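Local coordinates for secreted protein ASP-2 (Necator americanus, PDB 1U53) that is a secreted hookworm protein of the pathogenesis-related-1 (CAP) family and a vaccine antigen for human hookworm infection, its molecular role not firmly established, at residues Q18-M23 against C157-Q162; S29-G34 against A107-L112. All blocks are in the same frame, centred on the assembly; numbering follows the deposited sequence.

Overall arrangement
From the N terminus the chain soon enters helix 14-32, which supplies the first partner of both contacts. Contact 2 closes first: after helix 57-67 and strand 84-90, the end of helix 97-109 and the start of helix 111-115 bring residues 107-112 back against the C-terminal end of the long helix. Contact 1 closes much later, when strand 157-164 of the four-stranded sheet comes under residues 18-23, so the loop of contact 2 is nested inside that of contact 1. Their centres lie about 15 Å apart. Trp108, next to the Phe109 used in contact 2, bridges the two by packing on Val159 and Cys161. Helix 14-32 is thereby tied to the central sheet and to the end of helix 97-109.

Contact 1: Q18-M23 against C157-Q162; sequences QKFLEM and CYVVCQ. Unlike the reference sequence in segment 18-23: Met23 (reference Leu).
Phe20 drops from helix 14-32 onto Val159 and Cys161 of strand 157-164, an element of the helix-sheet-helix sandwich by which CAP-family proteins are recognised. Among residues 18-23 the Phe20 ring alone reaches the strand segment, and it meets its two partners in different ways. Cys161 SG sits over one face, 3.8 Å from the centroid of the Phe20 ring and 28° off the normal, a sulfur-aromatic contact displaced toward the rim. Its nearest ring atoms are on one side of the hexagon: SG lies 3.5 Å from Phe20 CE1 and 3.6 Å from CD1. The Cys161 sulfur is also held covalently, in the disulfide to Cys148 on the neighbouring strand 145-152, consistent with a fixed position of the sulfur against the ring.

Two residues back on the same side of the strand, the Val159 and Phe20 side chains approach head on, and the valine methyl ends at the ring edge, near its plane. Phe20 chi1 of -87° sets CG beside the backbone N and directs the ring down to the sheet. Ala101 and Ser105 of helix 97-109, together with Cys148 and Val150 of strand 145-152, also touch the ring, and Phe20, Val159 and Cys161 are all buried.

The far side of the helix is quite different. Gln18 and Glu22 are exposed, one turn apart and joined through the backbone bond from Glu22 N to Gln18 O, and they take no part in the packing. Across the strand, Val160 faces away from Phe20 toward helix 57-67, where it meets Ala63, Asn66 and Ala67; the sheet is thus covered from both sides. At the tight end, the Val159 branch that reaches the ring is CG1, 3.4 Å from Phe20 CZ.

Contact 2: S29-G34 against A107-L112; sequences SSVALG and AWFGEL
Val31 CG2 meets the outer edge of the Phe109 ring in the ring plane, 3.7 Å from Phe109 CE1 and 3.8 Å from CZ. The side chains run antiparallel and pass alongside each other, and of the two valine methyls CG2 is the one at the rim. Beside it, Ser30 OG approaches obliquely, 3.9 Å from Phe109 CZ; this is packing of the oxygen against a ring carbon, while the hydroxyl's polar partner is Leu27 O in the preceding turn. That bond goes with a chi1 of 78°, which turns OG back over the helix backbone, where it reaches Leu27 O.

Phe109, with CG anti to its own N (chi1 -173°), reaches across from helix 97-109 to the last turn of helix 14-32. This is a helix-to-helix contact within one helical layer of the alpha-beta-alpha sandwich of the CAP family. The long helix finishes here in a Schellman motif: Gly34 adopts a positive phi of 83°, and Gly34 N bonds back to Val31 O.

Further out, helix 133-138 links both partners. Tyr135 packs on Val31 and makes an edge-to-face stack with Phe109, while Met138 also touches the phenylalanine. The same helix is gripped by Glu111, whose OE2 bonds to His134 ND1 and whose OE1 takes the backbone N of Tyr135.

Contact 1: Q18-M23 against C157-Q162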
ATOM      1  N   GLN A  18     -11.719  -5.795  -3.080  1.00 11.99           N
ATOM      2  CA  GLN A  18     -11.528  -6.620  -1.896  1.00 15.22           C
ATOM      3  C   GLN A  18     -10.120  -7.152  -1.833  1.00 13.40           C
ATOM      4  O   GLN A  18      -9.514  -7.167  -0.769  1.00 12.21           O
ATOM      5  CB  GLN A  18     -12.534  -7.777  -1.889  1.00 15.67           C
ATOM      6  CG  GLN A  18     -13.954  -7.251  -1.650  1.00 21.10           C
ATOM      7  CD  GLN A  18     -15.011  -8.357  -1.600  1.00 22.10           C
ATOM      8  OE1 GLN A  18     -14.788  -9.480  -2.058  1.00 27.74           O
ATOM      9  NE2 GLN A  18     -16.166  -8.033  -1.040  1.00 26.04           N
ATOM     10  N   LYS A  19      -9.577  -7.555  -2.981  1.00 13.05           N
ATOM     11  CA  LYS A  19      -8.222  -8.114  -2.981  1.00 12.74           C
ATOM     12  C   LYS A  19      -7.225  -7.073  -2.537  1.00 12.57           C
ATOM     13  O   LYS A  19      -6.364  -7.329  -1.694  1.00 13.22           O
ATOM     14  CB  LYS A  19      -7.882  -8.678  -4.367  1.00 13.65           C
ATOM     15  CG  LYS A  19      -6.542  -9.390  -4.462  1.00 16.48           C
ATOM     16  CD  LYS A  19      -6.551 -10.620  -3.563  1.00 18.95           C
ATOM     17  CE  LYS A  19      -5.321 -11.449  -3.704  1.00 22.12           C
ATOM     18  NZ  LYS A  19      -5.351 -12.510  -2.630  1.00 21.07           N
ATOM     19  N   PHE A  20      -7.365  -5.865  -3.067  1.00 10.47           N
ATOM     20  CA  PHE A  20      -6.423  -4.798  -2.675  1.00  9.98           C
ATOM     21  C   PHE A  20      -6.483  -4.529  -1.177  1.00 10.68           C
ATOM     22  O   PHE A  20      -5.472  -4.500  -0.508  1.00 10.72           O
ATOM     23  CB  PHE A  20      -6.738  -3.479  -3.409  1.00  9.80           C
ATOM     24  CG  PHE A  20      -6.073  -3.355  -4.747  1.00 11.38           C
ATOM     25  CD1 PHE A  20      -4.679  -3.411  -4.867  1.00 11.27           C
ATOM     26  CD2 PHE A  20      -6.826  -3.203  -5.895  1.00 12.78           C
ATOM     27  CE1 PHE A  20      -4.051  -3.293  -6.168  1.00 14.60           C
ATOM     28  CE2 PHE A  20      -6.202  -3.064  -7.173  1.00 15.90           C
ATOM     29  CZ  PHE A  20      -4.829  -3.121  -7.281  1.00 14.60           C
ATOM     30  N   LEU A  21      -7.697  -4.353  -0.637  1.00 10.34           N
ATOM     31  CA  LEU A  21      -7.807  -4.019   0.768  1.00 10.92           C
ATOM     32  C   LEU A  21      -7.338  -5.195   1.663  1.00 11.10           C
ATOM     33  O   LEU A  21      -6.556  -5.005   2.614  1.00 12.67           O
ATOM     34  CB  LEU A  21      -9.266  -3.664   1.114  1.00 13.43           C
ATOM     35  CG  LEU A  21      -9.412  -3.179   2.550  1.00 14.36           C
ATOM     36  CD1 LEU A  21      -8.686  -1.812   2.814  1.00 15.21           C
ATOM     37  CD2 LEU A  21     -10.867  -3.097   2.931  1.00 16.52           C
ATOM     38  N   GLU A  22      -7.784  -6.411   1.358  1.00 12.52           N
ATOM     39  CA  GLU A  22      -7.369  -7.558   2.209  1.00 13.60           C
ATOM     40  C   GLU A  22      -5.865  -7.806   2.193  1.00 12.57           C
ATOM     41  O   GLU A  22      -5.269  -8.047   3.263  1.00 12.98           O
ATOM     42  CB  GLU A  22      -8.114  -8.811   1.751  1.00 16.39           C
ATOM     43  CG  GLU A  22      -9.586  -8.629   2.073  1.00 20.96           C
ATOM     44  CD  GLU A  22     -10.443  -9.719   1.539  1.00 27.35           C
ATOM     45  OE1 GLU A  22      -9.869 -10.724   1.060  1.00 29.36           O
ATOM     46  OE2 GLU A  22     -11.692  -9.544   1.593  1.00 30.43           O
ATOM     47  N   MET A  23      -5.263  -7.740   1.004  1.00 11.81           N
ATOM     48  CA  MET A  23      -3.815  -7.895   0.845  1.00 13.33           C
ATOM     49  C   MET A  23      -3.097  -6.806   1.601  1.00 13.52           C
ATOM     50  O   MET A  23      -2.113  -7.047   2.281  1.00 11.70           O
ATOM     51  CB  MET A  23      -3.379  -7.760  -0.610  1.00 16.17           C
ATOM     52  CG  MET A  23      -3.863  -8.775  -1.482  1.00 21.79           C
ATOM     53  SD  MET A  23      -2.620  -9.922  -2.087  1.00 25.42           S
ATOM     54  CE  MET A  23      -0.982  -9.431  -1.887  1.00 20.11           C
ATOM     55  N   CYS A 157      -1.533  -3.717 -18.595  1.00 13.76           N
ATOM     56  CA  CYS A 157      -2.557  -3.686 -17.560  1.00 12.19           C
ATOM     57  C   CYS A 157      -1.946  -2.721 -16.551  1.00 12.12           C
ATOM     58  O   CYS A 157      -0.832  -2.977 -16.081  1.00 13.05           O
ATOM     59  CB  CYS A 157      -2.740  -5.076 -16.933  1.00 14.61           C
ATOM     60  SG  CYS A 157      -3.871  -5.026 -15.507  1.00 14.24           S
ATOM     61  N   TYR A 158      -2.619  -1.590 -16.269  1.00  9.78           N
ATOM     62  CA  TYR A 158      -2.010  -0.516 -15.485  1.00 10.95           C
ATOM     63  C   TYR A 158      -2.763  -0.356 -14.161  1.00 10.87           C
ATOM     64  O   TYR A 158      -3.985  -0.208 -14.146  1.00 10.06           O
ATOM     65  CB  TYR A 158      -2.033   0.781 -16.315  1.00 11.60           C
ATOM     66  CG  TYR A 158      -1.444   1.996 -15.654  1.00 11.71           C
ATOM     67  CD1 TYR A 158      -0.285   1.904 -14.865  1.00 12.32           C
ATOM     68  CD2 TYR A 158      -1.971   3.254 -15.887  1.00 12.98           C
ATOM     69  CE1 TYR A 158       0.282   3.033 -14.262  1.00 12.42           C
ATOM     70  CE2 TYR A 158      -1.426   4.395 -15.259  1.00 13.44           C
ATOM     71  CZ  TYR A 158      -0.303   4.282 -14.466  1.00 12.41           C
ATOM     72  OH  TYR A 158       0.237   5.414 -13.886  1.00 12.20           O
ATOM     73  N   VAL A 159      -2.020  -0.441 -13.044  1.00 10.29           N
ATOM     74  CA  VAL A 159      -2.624  -0.462 -11.704  1.00 10.09           C
ATOM     75  C   VAL A 159      -2.114   0.734 -10.961  1.00  9.05           C
ATOM     76  O   VAL A 159      -0.899   0.960 -10.880  1.00  9.91           O
ATOM     77  CB  VAL A 159      -2.164  -1.706 -10.925  1.00  9.70           C
ATOM     78  CG1 VAL A 159      -2.667  -1.709  -9.491  1.00 11.87           C
ATOM     79  CG2 VAL A 159      -2.598  -2.996 -11.684  1.00 12.47           C
ATOM     80  N   VAL A 160      -3.027   1.451 -10.352  1.00 11.18           N
ATOM     81  CA  VAL A 160      -2.663   2.565  -9.502  1.00 10.02           C
ATOM     82  C   VAL A 160      -3.404   2.421  -8.194  1.00 10.82           C
ATOM     83  O   VAL A 160      -4.618   2.277  -8.185  1.00 11.43           O
ATOM     84  CB  VAL A 160      -3.107   3.887 -10.186  1.00 11.39           C
ATOM     85  CG1 VAL A 160      -2.787   5.125  -9.313  1.00 13.13           C
ATOM     86  CG2 VAL A 160      -2.403   4.058 -11.512  1.00 12.44           C
ATOM     87  N   CYS A 161      -2.682   2.482  -7.064  1.00 10.11           N
ATOM     88  CA  CYS A 161      -3.337   2.647  -5.755  1.00  8.94           C
ATOM     89  C   CYS A 161      -2.975   4.006  -5.153  1.00  9.71           C
ATOM     90  O   CYS A 161      -1.836   4.457  -5.305  1.00 10.75           O
ATOM     91  CB  CYS A 161      -2.854   1.594  -4.761  1.00  8.87           C
ATOM     92  SG  CYS A 161      -3.609  -0.031  -5.051  1.00 11.46           S
ATOM     93  N   GLN A 162      -3.930   4.668  -4.513  1.00 10.15           N
ATOM     94  CA  GLN A 162      -3.571   5.882  -3.772  1.00 10.32           C
ATOM     95  C   GLN A 162      -3.900   5.672  -2.291  1.00 10.92           C
ATOM     96  O   GLN A 162      -4.667   4.794  -1.942  1.00 12.29           O
ATOM     97  CB  GLN A 162      -4.223   7.148  -4.369  1.00  9.20           C
ATOM     98  CG  GLN A 162      -3.531   7.503  -5.682  1.00 10.56           C
ATOM     99  CD  GLN A 162      -4.220   8.587  -6.516  1.00 11.47           C
ATOM    100  OE1 GLN A 162      -5.229   9.138  -6.092  1.00 12.97           O
ATOM    101  NE2 GLN A 162      -3.649   8.910  -7.701  1.00 11.49           N
TER

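Contact 2: S29-G34 against A107-L112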
ATOM      1  N   SER A  29      -0.403  -6.512   8.676  1.00 11.32           N
ATOM      2  CA  SER A  29      -0.476  -7.323   9.891  1.00 12.39           C
ATOM      3  C   SER A  29       0.773  -8.188  10.019  1.00 13.24           C
ATOM      4  O   SER A  29       1.386  -8.245  11.084  1.00 12.98           O
ATOM      5  CB  SER A  29      -1.760  -8.205   9.914  1.00 13.23           C
ATOM      6  OG  SER A  29      -1.684  -9.238  10.917  1.00 12.56           O
ATOM      7  N   SER A  30       1.172  -8.838   8.931  1.00 11.51           N
ATOM      8  CA  SER A  30       2.436  -9.615   8.973  1.00 12.12           C
ATOM      9  C   SER A  30       3.621  -8.790   9.454  1.00 12.13           C
ATOM     10  O   SER A  30       4.401  -9.245  10.270  1.00 12.84           O
ATOM     11  CB  SER A  30       2.764 -10.238   7.619  1.00 14.73           C
ATOM     12  OG  SER A  30       3.316  -9.331   6.669  1.00 22.49           O
ATOM     13  N   VAL A  31       3.779  -7.577   8.933  1.00 10.94           N
ATOM     14  CA  VAL A  31       4.877  -6.729   9.374  1.00 12.30           C
ATOM     15  C   VAL A  31       4.708  -6.421  10.870  1.00 12.12           C
ATOM     16  O   VAL A  31       5.651  -6.565  11.647  1.00 12.23           O
ATOM     17  CB  VAL A  31       4.909  -5.411   8.551  1.00 12.99           C
ATOM     18  CG1 VAL A  31       5.840  -4.374   9.216  1.00 12.59           C
ATOM     19  CG2 VAL A  31       5.267  -5.737   7.124  1.00 11.81           C
ATOM     20  N   ALA A  32       3.526  -5.977  11.273  1.00 11.79           N
ATOM     21  CA  ALA A  32       3.285  -5.560  12.657  1.00 12.53           C
ATOM     22  C   ALA A  32       3.559  -6.675  13.664  1.00 11.95           C
ATOM     23  O   ALA A  32       4.078  -6.425  14.771  1.00 14.90           O
ATOM     24  CB  ALA A  32       1.858  -4.992  12.801  1.00 12.06           C
ATOM     25  N   LEU A  33       3.274  -7.917  13.300  1.00 12.07           N
ATOM     26  CA  LEU A  33       3.452  -9.039  14.213  1.00 13.40           C
ATOM     27  C   LEU A  33       4.876  -9.574  14.234  1.00 16.07           C
ATOM     28  O   LEU A  33       5.193 -10.555  14.961  1.00 16.03           O
ATOM     29  CB  LEU A  33       2.517 -10.164  13.735  1.00 13.32           C
ATOM     30  CG  LEU A  33       1.017  -9.911  13.874  1.00 12.66           C
ATOM     31  CD1 LEU A  33       0.194 -11.034  13.224  1.00 14.44           C
ATOM     32  CD2 LEU A  33       0.639  -9.805  15.343  1.00 14.23           C
ATOM     33  N   GLY A  34       5.746  -8.976  13.412  1.00 13.89           N
ATOM     34  CA  GLY A  34       7.139  -9.400  13.326  1.00 13.99           C
ATOM     35  C   GLY A  34       7.419 -10.583  12.434  1.00 14.55           C
ATOM     36  O   GLY A  34       8.437 -11.256  12.609  1.00 14.63           O
ATOM     37  N   ALA A 107       4.353  -7.174  -5.796  1.00 11.50           N
ATOM     38  CA  ALA A 107       5.551  -6.509  -6.343  1.00 11.45           C
ATOM     39  C   ALA A 107       5.987  -5.364  -5.438  1.00 13.35           C
ATOM     40  O   ALA A 107       7.178  -5.116  -5.236  1.00 14.76           O
ATOM     41  CB  ALA A 107       5.262  -5.955  -7.748  1.00 12.90           C
ATOM     42  N   TRP A 108       4.994  -4.638  -4.935  1.00 12.14           N
ATOM     43  CA  TRP A 108       5.287  -3.503  -4.044  1.00 10.96           C
ATOM     44  C   TRP A 108       5.848  -4.007  -2.735  1.00 10.97           C
ATOM     45  O   TRP A 108       6.875  -3.518  -2.243  1.00 11.76           O
ATOM     46  CB  TRP A 108       4.035  -2.666  -3.784  1.00 11.77           C
ATOM     47  CG  TRP A 108       3.492  -1.996  -5.053  1.00 10.64           C
ATOM     48  CD1 TRP A 108       4.206  -1.594  -6.157  1.00  9.94           C
ATOM     49  CD2 TRP A 108       2.130  -1.643  -5.299  1.00  9.58           C
ATOM     50  NE1 TRP A 108       3.346  -1.049  -7.104  1.00 10.66           N
ATOM     51  CE2 TRP A 108       2.068  -1.090  -6.599  1.00  9.39           C
ATOM     52  CE3 TRP A 108       0.928  -1.800  -4.554  1.00 10.68           C
ATOM     53  CZ2 TRP A 108       0.879  -0.617  -7.144  1.00  9.33           C
ATOM     54  CZ3 TRP A 108      -0.260  -1.339  -5.112  1.00 10.77           C
ATOM     55  CH2 TRP A 108      -0.268  -0.776  -6.422  1.00 10.03           C
ATOM     56  N   PHE A 109       5.136  -4.948  -2.130  1.00 10.32           N
ATOM     57  CA  PHE A 109       5.549  -5.445  -0.822  1.00 10.52           C
ATOM     58  C   PHE A 109       6.876  -6.167  -0.911  1.00 12.07           C
ATOM     59  O   PHE A 109       7.641  -6.160   0.050  1.00 12.94           O
ATOM     60  CB  PHE A 109       4.476  -6.361  -0.272  1.00 10.82           C
ATOM     61  CG  PHE A 109       4.749  -6.772   1.146  1.00 10.50           C
ATOM     62  CD1 PHE A 109       4.377  -5.931   2.204  1.00 10.26           C
ATOM     63  CD2 PHE A 109       5.387  -7.973   1.413  1.00 11.36           C
ATOM     64  CE1 PHE A 109       4.629  -6.309   3.515  1.00 13.22           C
ATOM     65  CE2 PHE A 109       5.667  -8.336   2.733  1.00 10.37           C
ATOM     66  CZ  PHE A 109       5.287  -7.519   3.771  1.00 10.52           C
ATOM     67  N   GLY A 110       7.169  -6.745  -2.074  1.00 13.22           N
ATOM     68  CA  GLY A 110       8.379  -7.561  -2.233  1.00 14.14           C
ATOM     69  C   GLY A 110       9.688  -6.803  -2.106  1.00 14.13           C
ATOM     70  O   GLY A 110      10.723  -7.426  -1.898  1.00 15.77           O
ATOM     71  N   GLU A 111       9.622  -5.466  -2.159  1.00 11.76           N
ATOM     72  CA  GLU A 111      10.788  -4.580  -1.928  1.00 11.93           C
ATOM     73  C   GLU A 111      11.451  -4.866  -0.572  1.00 13.30           C
ATOM     74  O   GLU A 111      12.677  -4.765  -0.454  1.00 14.12           O
ATOM     75  CB  GLU A 111      10.347  -3.115  -2.064  1.00 12.43           C
ATOM     76  CG  GLU A 111       9.990  -2.833  -3.525  1.00 12.74           C
ATOM     77  CD  GLU A 111       9.517  -1.435  -3.795  1.00 16.12           C
ATOM     78  OE1 GLU A 111       9.194  -0.716  -2.819  1.00 16.05           O
ATOM     79  OE2 GLU A 111       9.481  -1.067  -5.020  1.00 14.93           O
ATOM     80  N   LEU A 112      10.654  -5.210   0.454  1.00 11.68           N
ATOM     81  CA  LEU A 112      11.241  -5.438   1.786  1.00 10.96           C
ATOM     82  C   LEU A 112      12.180  -6.652   1.723  1.00 11.78           C
ATOM     83  O   LEU A 112      13.332  -6.552   2.141  1.00 12.90           O
ATOM     84  CB  LEU A 112      10.121  -5.702   2.815  1.00 11.17           C
ATOM     85  CG  LEU A 112      10.589  -6.167   4.214  1.00 12.88           C
ATOM     86  CD1 LEU A 112      11.454  -5.093   4.908  1.00 12.03           C
ATOM     87  CD2 LEU A 112       9.333  -6.561   5.041  1.00 11.60           C
TER